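Long-range contact in BIFUNCTIONAL PROTEIN Proline utilization A (PutA) (Corynebacterium freiburgense, PDB 5UX5), which catalyses the two-step oxidation of proline to glutamate, probably with channelling of the intermediate, using an FAD-dependent proline dehydrogenase and an NAD-dependent aldehyde dehydrogenase domain: residues E325-D335 and S447-E456. Sequence-based numbering, arbitrary orientation.
With FAD (flavin-adenine dinucleotide), chain E.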
ATOM      1  N   GLU A 325     -29.804  -0.661  -0.669  1.00 34.69           N
ATOM      2  CA  GLU A 325     -29.546   0.426  -1.605  1.00 34.83           C
ATOM      3  C   GLU A 325     -29.218  -0.122  -2.991  1.00 36.34           C
ATOM      4  O   GLU A 325     -29.607   0.452  -4.014  1.00 37.28           O
ATOM      5  CB  GLU A 325     -28.430   1.303  -1.056  1.00 29.21           C
ATOM      6  CG  GLU A 325     -28.800   1.959   0.257  1.00 29.71           C
ATOM      7  CD  GLU A 325     -27.613   2.566   0.950  1.00 42.82           C
ATOM      8  OE1 GLU A 325     -26.925   1.851   1.716  1.00 51.01           O
ATOM      9  OE2 GLU A 325     -27.357   3.763   0.714  1.00 38.64           O
ATOM     10  N   VAL A 326     -28.546  -1.261  -3.031  1.00 33.91           N
ATOM     11  CA  VAL A 326     -28.171  -1.882  -4.287  1.00 33.55           C
ATOM     12  C   VAL A 326     -29.410  -2.353  -5.023  1.00 46.01           C
ATOM     13  O   VAL A 326     -29.581  -2.107  -6.225  1.00 45.20           O
ATOM     14  CB  VAL A 326     -27.208  -3.042  -4.019  1.00 32.81           C
ATOM     15  CG1 VAL A 326     -26.865  -3.700  -5.318  1.00 41.21           C
ATOM     16  CG2 VAL A 326     -25.980  -2.527  -3.288  1.00 27.38           C
ATOM     17  N   ASP A 327     -30.269  -3.090  -4.322  1.00 48.66           N
ATOM     18  CA  ASP A 327     -31.511  -3.533  -4.935  1.00 44.36           C
ATOM     19  C   ASP A 327     -32.321  -2.348  -5.445  1.00 40.05           C
ATOM     20  O   ASP A 327     -32.926  -2.420  -6.519  1.00 36.63           O
ATOM     21  CB  ASP A 327     -32.320  -4.341  -3.924  1.00 46.12           C
ATOM     22  CG  ASP A 327     -31.763  -5.724  -3.714  1.00 48.64           C
ATOM     23  OD1 ASP A 327     -31.061  -6.245  -4.615  1.00 45.43           O
ATOM     24  OD2 ASP A 327     -32.085  -6.321  -2.676  1.00 51.71           O
ATOM     25  N   ALA A 328     -32.299  -1.234  -4.701  1.00 38.26           N
ATOM     26  CA  ALA A 328     -33.042  -0.038  -5.080  1.00 39.26           C
ATOM     27  C   ALA A 328     -32.477   0.586  -6.344  1.00 41.50           C
ATOM     28  O   ALA A 328     -33.228   0.937  -7.264  1.00 54.63           O
ATOM     29  CB  ALA A 328     -33.026   0.974  -3.937  1.00 32.45           C
ATOM     30  N   ASN A 329     -31.159   0.784  -6.383  1.00 34.87           N
ATOM     31  CA  ASN A 329     -30.536   1.402  -7.544  1.00 37.10           C
ATOM     32  C   ASN A 329     -30.647   0.506  -8.771  1.00 40.18           C
ATOM     33  O   ASN A 329     -30.731   1.003  -9.898  1.00 41.55           O
ATOM     34  CB  ASN A 329     -29.071   1.722  -7.233  1.00 41.52           C
ATOM     35  CG  ASN A 329     -28.445   2.658  -8.256  1.00 44.37           C
ATOM     36  OD1 ASN A 329     -29.077   3.612  -8.698  1.00 47.74           O
ATOM     37  ND2 ASN A 329     -27.196   2.401  -8.617  1.00 42.38           N
ATOM     38  N   PHE A 330     -30.616  -0.813  -8.578  1.00 42.58           N
ATOM     39  CA  PHE A 330     -30.845  -1.723  -9.690  1.00 36.16           C
ATOM     40  C   PHE A 330     -32.211  -1.452 -10.311  1.00 42.58           C
ATOM     41  O   PHE A 330     -32.350  -1.396 -11.535  1.00 44.70           O
ATOM     42  CB  PHE A 330     -30.722  -3.163  -9.193  1.00 33.92           C
ATOM     43  CG  PHE A 330     -30.460  -4.181 -10.264  1.00 32.73           C
ATOM     44  CD1 PHE A 330     -29.176  -4.414 -10.720  1.00 36.40           C
ATOM     45  CD2 PHE A 330     -31.501  -4.927 -10.811  1.00 36.58           C
ATOM     46  CE1 PHE A 330     -28.943  -5.382 -11.700  1.00 29.78           C
ATOM     47  CE2 PHE A 330     -31.271  -5.884 -11.782  1.00 31.20           C
ATOM     48  CZ  PHE A 330     -29.995  -6.115 -12.216  1.00 30.53           C
ATOM     49  N   LEU A 331     -33.227  -1.229  -9.476  1.00 44.22           N
ATOM     50  CA  LEU A 331     -34.543  -0.893 -10.005  1.00 43.17           C
ATOM     51  C   LEU A 331     -34.567   0.509 -10.598  1.00 40.87           C
ATOM     52  O   LEU A 331     -35.266   0.746 -11.587  1.00 47.66           O
ATOM     53  CB  LEU A 331     -35.603  -1.033  -8.920  1.00 41.61           C
ATOM     54  CG  LEU A 331     -35.838  -2.424  -8.331  1.00 38.58           C
ATOM     55  CD1 LEU A 331     -36.618  -2.287  -7.054  1.00 50.78           C
ATOM     56  CD2 LEU A 331     -36.666  -3.233  -9.262  1.00 35.32           C
ATOM     57  N   ARG A 332     -33.836   1.462 -10.006  1.00 36.53           N
ATOM     58  CA  ARG A 332     -33.828   2.811 -10.577  1.00 37.68           C
ATOM     59  C   ARG A 332     -33.194   2.824 -11.963  1.00 46.51           C
ATOM     60  O   ARG A 332     -33.713   3.465 -12.886  1.00 55.09           O
ATOM     61  CB  ARG A 332     -33.111   3.804  -9.667  1.00 33.11           C
ATOM     62  CG  ARG A 332     -33.041   5.216 -10.262  1.00 33.58           C
ATOM     63  CD  ARG A 332     -32.438   6.252  -9.302  1.00 33.42           C
ATOM     64  NE  ARG A 332     -31.121   5.825  -8.827  1.00 36.42           N
ATOM     65  CZ  ARG A 332     -30.300   6.540  -8.053  1.00 38.24           C
ATOM     66  NH1 ARG A 332     -30.637   7.745  -7.638  1.00 32.55           N
ATOM     67  NH2 ARG A 332     -29.132   6.035  -7.681  1.00 34.13           N
ATOM     68  N   MET A 333     -32.076   2.123 -12.135  1.00 42.64           N
ATOM     69  CA  MET A 333     -31.422   2.153 -13.434  1.00 39.49           C
ATOM     70  C   MET A 333     -32.255   1.448 -14.493  1.00 47.05           C
ATOM     71  O   MET A 333     -32.349   1.915 -15.633  1.00 49.79           O
ATOM     72  CB  MET A 333     -30.023   1.557 -13.342  1.00 30.99           C
ATOM     73  CG  MET A 333     -29.123   2.331 -12.400  1.00 41.82           C
ATOM     74  SD  MET A 333     -27.366   2.098 -12.734  1.00 45.23           S
ATOM     75  CE  MET A 333     -27.226   0.353 -12.524  1.00 45.18           C
ATOM     76  N   MET A 334     -32.870   0.331 -14.126  1.00 43.26           N
ATOM     77  CA  MET A 334     -33.800  -0.357 -15.012  1.00 35.17           C
ATOM     78  C   MET A 334     -34.939   0.570 -15.427  1.00 42.81           C
ATOM     79  O   MET A 334     -35.227   0.746 -16.620  1.00 44.87           O
ATOM     80  CB  MET A 334     -34.323  -1.577 -14.269  1.00 33.47           C
ATOM     81  CG  MET A 334     -35.225  -2.480 -14.967  1.00 41.01           C
ATOM     82  SD  MET A 334     -35.627  -3.673 -13.694  1.00 45.14           S
ATOM     83  CE  MET A 334     -36.590  -2.635 -12.645  1.00 49.94           C
ATOM     84  N   ASP A 335     -35.565   1.201 -14.435  1.00 37.86           N
ATOM     85  CA  ASP A 335     -36.671   2.121 -14.646  1.00 42.39           C
ATOM     86  C   ASP A 335     -36.327   3.198 -15.667  1.00 36.19           C
ATOM     87  O   ASP A 335     -37.136   3.527 -16.541  1.00 37.10           O
ATOM     88  CB  ASP A 335     -36.987   2.757 -13.292  1.00 50.96           C
ATOM     89  CG  ASP A 335     -38.388   3.281 -13.186  1.00 54.28           C
ATOM     90  OD1 ASP A 335     -38.856   3.986 -14.111  1.00 47.56           O
ATOM     91  OD2 ASP A 335     -38.997   2.996 -12.131  1.00 59.25           O
ATOM     92  N   SER A 447     -37.457  -2.012  -1.864  1.00 52.69           N
ATOM     93  CA  SER A 447     -36.549  -1.451  -2.856  1.00 48.36           C
ATOM     94  C   SER A 447     -37.304  -0.665  -3.921  1.00 43.46           C
ATOM     95  O   SER A 447     -36.753   0.276  -4.500  1.00 39.71           O
ATOM     96  CB  SER A 447     -35.713  -2.558  -3.485  1.00 50.28           C
ATOM     97  OG  SER A 447     -36.539  -3.494  -4.134  1.00 55.13           O
ATOM     98  N   VAL A 448     -38.562  -1.022  -4.180  1.00 49.74           N
ATOM     99  CA  VAL A 448     -39.385  -0.240  -5.100  1.00 52.60           C
ATOM    100  C   VAL A 448     -39.609   1.169  -4.554  1.00 52.59           C
ATOM    101  O   VAL A 448     -39.570   2.157  -5.302  1.00 53.34           O
ATOM    102  CB  VAL A 448     -40.714  -0.976  -5.370  1.00 50.93           C
ATOM    103  CG1 VAL A 448     -41.727  -0.064  -6.079  1.00 44.44           C
ATOM    104  CG2 VAL A 448     -40.460  -2.231  -6.185  1.00 46.07           C
ATOM    105  N   ALA A 449     -39.830   1.282  -3.241  1.00 49.89           N
ATOM    106  CA  ALA A 449     -40.059   2.581  -2.619  1.00 49.34           C
ATOM    107  C   ALA A 449     -38.782   3.427  -2.532  1.00 54.05           C
ATOM    108  O   ALA A 449     -38.857   4.659  -2.629  1.00 58.12           O
ATOM    109  CB  ALA A 449     -40.666   2.387  -1.229  1.00 40.49           C
ATOM    110  N   GLN A 450     -37.608   2.806  -2.335  1.00 44.29           N
ATOM    111  CA  GLN A 450     -36.390   3.595  -2.198  1.00 46.42           C
ATOM    112  C   GLN A 450     -35.727   3.923  -3.529  1.00 44.93           C
ATOM    113  O   GLN A 450     -34.810   4.751  -3.554  1.00 47.71           O
ATOM    114  CB  GLN A 450     -35.380   2.871  -1.302  1.00 52.96           C
ATOM    115  CG  GLN A 450     -35.861   2.695   0.118  1.00 65.86           C
ATOM    116  CD  GLN A 450     -36.340   4.006   0.750  1.00 69.02           C
ATOM    117  OE1 GLN A 450     -35.644   5.027   0.717  1.00 62.38           O
ATOM    118  NE2 GLN A 450     -37.541   3.975   1.327  1.00 71.58           N
ATOM    119  N   ARG A 451     -36.210   3.335  -4.623  1.00 43.85           N
ATOM    120  CA  ARG A 451     -35.625   3.463  -5.958  1.00 40.68           C
ATOM    121  C   ARG A 451     -35.128   4.865  -6.312  1.00 39.15           C
ATOM    122  O   ARG A 451     -34.002   5.028  -6.776  1.00 38.64           O
ATOM    123  CB  ARG A 451     -36.691   2.991  -6.950  1.00 47.16           C
ATOM    124  CG  ARG A 451     -36.600   3.523  -8.347  1.00 53.69           C
ATOM    125  CD  ARG A 451     -37.815   3.068  -9.136  1.00 53.87           C
ATOM    126  NE  ARG A 451     -38.970   2.950  -8.257  1.00 58.80           N
ATOM    127  CZ  ARG A 451     -40.231   3.144  -8.635  1.00 56.27           C
ATOM    128  NH1 ARG A 451     -40.524   3.460  -9.887  1.00 51.17           N
ATOM    129  NH2 ARG A 451     -41.197   3.016  -7.745  1.00 54.02           N
ATOM    130  N   TRP A 452     -35.942   5.897  -6.100  1.00 48.50           N
ATOM    131  CA  TRP A 452     -35.544   7.249  -6.493  1.00 48.16           C
ATOM    132  C   TRP A 452     -34.828   8.011  -5.390  1.00 48.26           C
ATOM    133  O   TRP A 452     -34.305   9.099  -5.643  1.00 47.71           O
ATOM    134  CB  TRP A 452     -36.773   8.057  -6.926  1.00 46.47           C
ATOM    135  CG  TRP A 452     -37.631   7.363  -7.954  1.00 52.02           C
ATOM    136  CD1 TRP A 452     -38.908   6.904  -7.788  1.00 47.60           C
ATOM    137  CD2 TRP A 452     -37.270   7.055  -9.309  1.00 48.69           C
ATOM    138  NE1 TRP A 452     -39.357   6.324  -8.946  1.00 45.17           N
ATOM    139  CE2 TRP A 452     -38.370   6.404  -9.894  1.00 50.71           C
ATOM    140  CE3 TRP A 452     -36.125   7.265 -10.078  1.00 36.90           C
ATOM    141  CZ2 TRP A 452     -38.353   5.962 -11.216  1.00 47.04           C
ATOM    142  CZ3 TRP A 452     -36.114   6.831 -11.373  1.00 36.80           C
ATOM    143  CH2 TRP A 452     -37.220   6.188 -11.938  1.00 37.52           C
ATOM    144  N   LYS A 453     -34.803   7.469  -4.180  1.00 46.20           N
ATOM    145  CA  LYS A 453     -34.300   8.176  -3.017  1.00 43.46           C
ATOM    146  C   LYS A 453     -32.851   7.840  -2.680  1.00 40.10           C
ATOM    147  O   LYS A 453     -32.195   8.625  -1.993  1.00 43.96           O
ATOM    148  CB  LYS A 453     -35.223   7.876  -1.830  1.00 45.72           C
ATOM    149  CG  LYS A 453     -36.719   8.071  -2.196  1.00 47.11           C
ATOM    150  CD  LYS A 453     -37.685   7.824  -1.041  1.00 39.14           C
ATOM    151  CE  LYS A 453     -38.899   8.707  -1.175  1.00 43.49           C
ATOM    152  NZ  LYS A 453     -39.226   9.459   0.082  1.00 51.63           N
ATOM    153  N   VAL A 454     -32.328   6.721  -3.182  1.00 41.33           N
ATOM    154  CA  VAL A 454     -30.944   6.337  -2.925  1.00 37.00           C
ATOM    155  C   VAL A 454     -29.988   7.347  -3.549  1.00 38.20           C
ATOM    156  O   VAL A 454     -30.329   8.087  -4.477  1.00 44.64           O
ATOM    157  CB  VAL A 454     -30.680   4.926  -3.464  1.00 35.71           C
ATOM    158  CG1 VAL A 454     -31.446   3.912  -2.619  1.00 38.19           C
ATOM    159  CG2 VAL A 454     -31.047   4.852  -4.936  1.00 31.67           C
ATOM    160  N   ALA A 455     -28.775   7.397  -3.012  1.00 36.73           N
ATOM    161  CA  ALA A 455     -27.869   8.439  -3.454  1.00 33.67           C
ATOM    162  C   ALA A 455     -27.451   8.198  -4.893  1.00 42.69           C
ATOM    163  O   ALA A 455     -27.634   7.117  -5.447  1.00 40.32           O
ATOM    164  CB  ALA A 455     -26.630   8.497  -2.578  1.00 29.76           C
ATOM    165  N   GLU A 456     -26.884   9.237  -5.503  1.00 48.81           N
ATOM    166  CA  GLU A 456     -26.323   9.103  -6.833  1.00 40.47           C
ATOM    167  C   GLU A 456     -24.930   9.682  -6.976  1.00 37.31           C
ATOM    168  O   GLU A 456     -24.276   9.387  -7.979  1.00 36.82           O
ATOM    169  CB  GLU A 456     -27.240   9.751  -7.883  1.00 43.99           C
ATOM    170  CG  GLU A 456     -27.361  11.267  -7.847  1.00 40.72           C
ATOM    171  CD  GLU A 456     -28.235  11.778  -8.995  1.00 57.22           C
ATOM    172  OE1 GLU A 456     -27.684  12.132 -10.074  1.00 59.48           O
ATOM    173  OE2 GLU A 456     -29.483  11.784  -8.826  1.00 57.77           O
TER
HETATM  174  PA  FAD E2001     -28.761 -10.849  -5.122  1.00 64.45           P
HETATM  175  O1A FAD E2001     -28.723 -11.740  -3.833  1.00 58.91           O
HETATM  176  O2A FAD E2001     -29.971 -10.101  -5.433  1.00 59.45           O
HETATM  177  O5B FAD E2001     -27.775  -9.748  -5.236  1.00 59.82           O
HETATM  178  C5B FAD E2001     -26.513  -9.868  -4.607  1.00 44.13           C
HETATM  179  C4B FAD E2001     -25.744  -8.578  -4.821  1.00 41.63           C
HETATM  180  O4B FAD E2001     -26.146  -7.597  -3.909  1.00 46.73           O
HETATM  181  C3B FAD E2001     -24.269  -8.729  -4.625  1.00 45.35           C
HETATM  182  O3B FAD E2001     -23.569  -9.255  -5.697  1.00 46.82           O
HETATM  183  C2B FAD E2001     -23.850  -7.339  -4.311  1.00 40.37           C
HETATM  184  O2B FAD E2001     -23.524  -6.634  -5.452  1.00 35.18           O
HETATM  185  C1B FAD E2001     -25.037  -6.797  -3.568  1.00 42.76           C
HETATM  186  N9A FAD E2001     -24.853  -6.800  -2.124  1.00 38.43           N
HETATM  187  C8A FAD E2001     -25.038  -7.878  -1.269  1.00 31.71           C
HETATM  188  N7A FAD E2001     -24.749  -7.507  -0.006  1.00 38.21           N
HETATM  189  C5A FAD E2001     -24.378  -6.168   0.047  1.00 36.04           C
HETATM  190  C6A FAD E2001     -24.003  -5.279   1.073  1.00 34.94           C
HETATM  191  N6A FAD E2001     -23.899  -5.662   2.471  1.00 30.96           N
HETATM  192  N1A FAD E2001     -23.708  -4.009   0.751  1.00 42.12           N
HETATM  193  C2A FAD E2001     -23.764  -3.588  -0.552  1.00 41.07           C
HETATM  194  N3A FAD E2001     -24.124  -4.429  -1.571  1.00 32.02           N
HETATM  195  C4A FAD E2001     -24.434  -5.705  -1.313  1.00 36.39           C
HETATM  196  N1  FAD E2001     -20.391  -8.592 -11.671  1.00 37.09           N
HETATM  197  C2  FAD E2001     -19.484  -7.512 -11.970  1.00 35.70           C
HETATM  198  O2  FAD E2001     -19.012  -6.745 -10.931  1.00 33.10           O
HETATM  199  N3  FAD E2001     -19.055  -7.310 -13.288  1.00 36.26           N
HETATM  200  C4  FAD E2001     -19.521  -8.103 -14.339  1.00 36.30           C
HETATM  201  O4  FAD E2001     -19.093  -7.874 -15.635  1.00 40.58           O
HETATM  202  C4X FAD E2001     -20.585  -9.123 -14.070  1.00 32.59           C
HETATM  203  N5  FAD E2001     -21.216  -9.828 -15.089  1.00 34.77           N
HETATM  204  C5X FAD E2001     -22.243 -10.739 -14.804  1.00 37.46           C
HETATM  205  C6  FAD E2001     -22.883 -11.461 -15.829  1.00 31.71           C
HETATM  206  C7  FAD E2001     -23.892 -12.361 -15.507  1.00 33.77           C
HETATM  207  C7M FAD E2001     -24.587 -13.151 -16.576  1.00 31.57           C
HETATM  208  C8  FAD E2001     -24.289 -12.542 -14.206  1.00 42.84           C
HETATM  209  C8M FAD E2001     -25.376 -13.510 -13.867  1.00 47.92           C
HETATM  210  C9  FAD E2001     -23.661 -11.836 -13.190  1.00 45.73           C
HETATM  211  C9A FAD E2001     -22.650 -10.943 -13.490  1.00 41.08           C
HETATM  212  N10 FAD E2001     -22.042 -10.224 -12.420  1.00 42.51           N
HETATM  213  C10 FAD E2001     -21.004  -9.307 -12.692  1.00 38.29           C
HETATM  214  C1' FAD E2001     -22.454 -10.489 -11.029  1.00 46.03           C
HETATM  215  C2' FAD E2001     -23.444  -9.537 -10.415  1.00 46.73           C
HETATM  216  O2' FAD E2001     -22.830  -8.310 -10.247  1.00 36.24           O
HETATM  217  C3' FAD E2001     -23.913 -10.159  -9.082  1.00 50.06           C
HETATM  218  O3' FAD E2001     -22.824 -10.239  -8.247  1.00 51.66           O
HETATM  219  C4' FAD E2001     -24.561 -11.548  -9.123  1.00 49.94           C
HETATM  220  O4' FAD E2001     -25.155 -11.844 -10.335  1.00 49.60           O
HETATM  221  C5' FAD E2001     -25.514 -11.823  -7.938  1.00 43.68           C
HETATM  222  O5' FAD E2001     -26.455 -10.798  -7.643  1.00 41.93           O
HETATM  223  P   FAD E2001     -28.059 -10.947  -7.828  1.00 49.06           P
HETATM  224  O1P FAD E2001     -28.819  -9.811  -8.609  1.00 49.22           O
HETATM  225  O2P FAD E2001     -28.089 -12.423  -8.385  1.00 47.93           O
HETATM  226  O3P FAD E2001     -28.657 -11.523  -6.435  1.00 56.94           O
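Arg-332 and Asp-335, on helix 323-337 of the proline dehydrogenase barrel, a parallel beta/alpha barrel of the TIM type, grip the chain that leaves helix 438-450. Arg-332 NH2 donates to Ala-455 O at 2.9 Å with an N-H...O angle of 157°, the donor lying above the carbonyl plane. Val-454 CG2 sits over the centre of one guanidinium face, 3.5 Å from the plane, while the other valine methyl, CG1, rests on Ala-328 CB. One turn earlier in the helix, Asn-329 OD1 takes both NE and NH2 of Arg-332 side-on, 2° from the guanidinium plane, which fixes the rotation of that group; Asn-329 ND2 is itself tied to Ala-266 O.

A second polar link joins Arg-451 NH1 to Asp-335 OD2 in a 2.8 Å salt bridge, carboxylate and guanidinium planes 21° apart. Arg-451 is bent at chi3, which turns NE back to Val-448 O in the carbonyl plane, on a lone pair; Glu-18 offers a second carboxylate to Arg-451 NH2, though the position of that nitrogen is less certain. Asp-335 OD1 is held by Arg-339 and Arg-367, so this aspartate probably stays ionised.

Between the two links, Trp-452 CZ3 meets Arg-332 CG at 3.6 Å, and Arg-451 CG lies 3.6 Å above the plane of the Trp-452 ring, over its centre, on one face. Where 447-456 begins, still in helix 438-450, Leu-331 CD1 lies 3.9 Å from Val-448 CG2. The same helix 323-337 also borders the cofactor: Val-326, which faces away from 447-456, places CG2 3.2 Å from N3A of the FAD adenine.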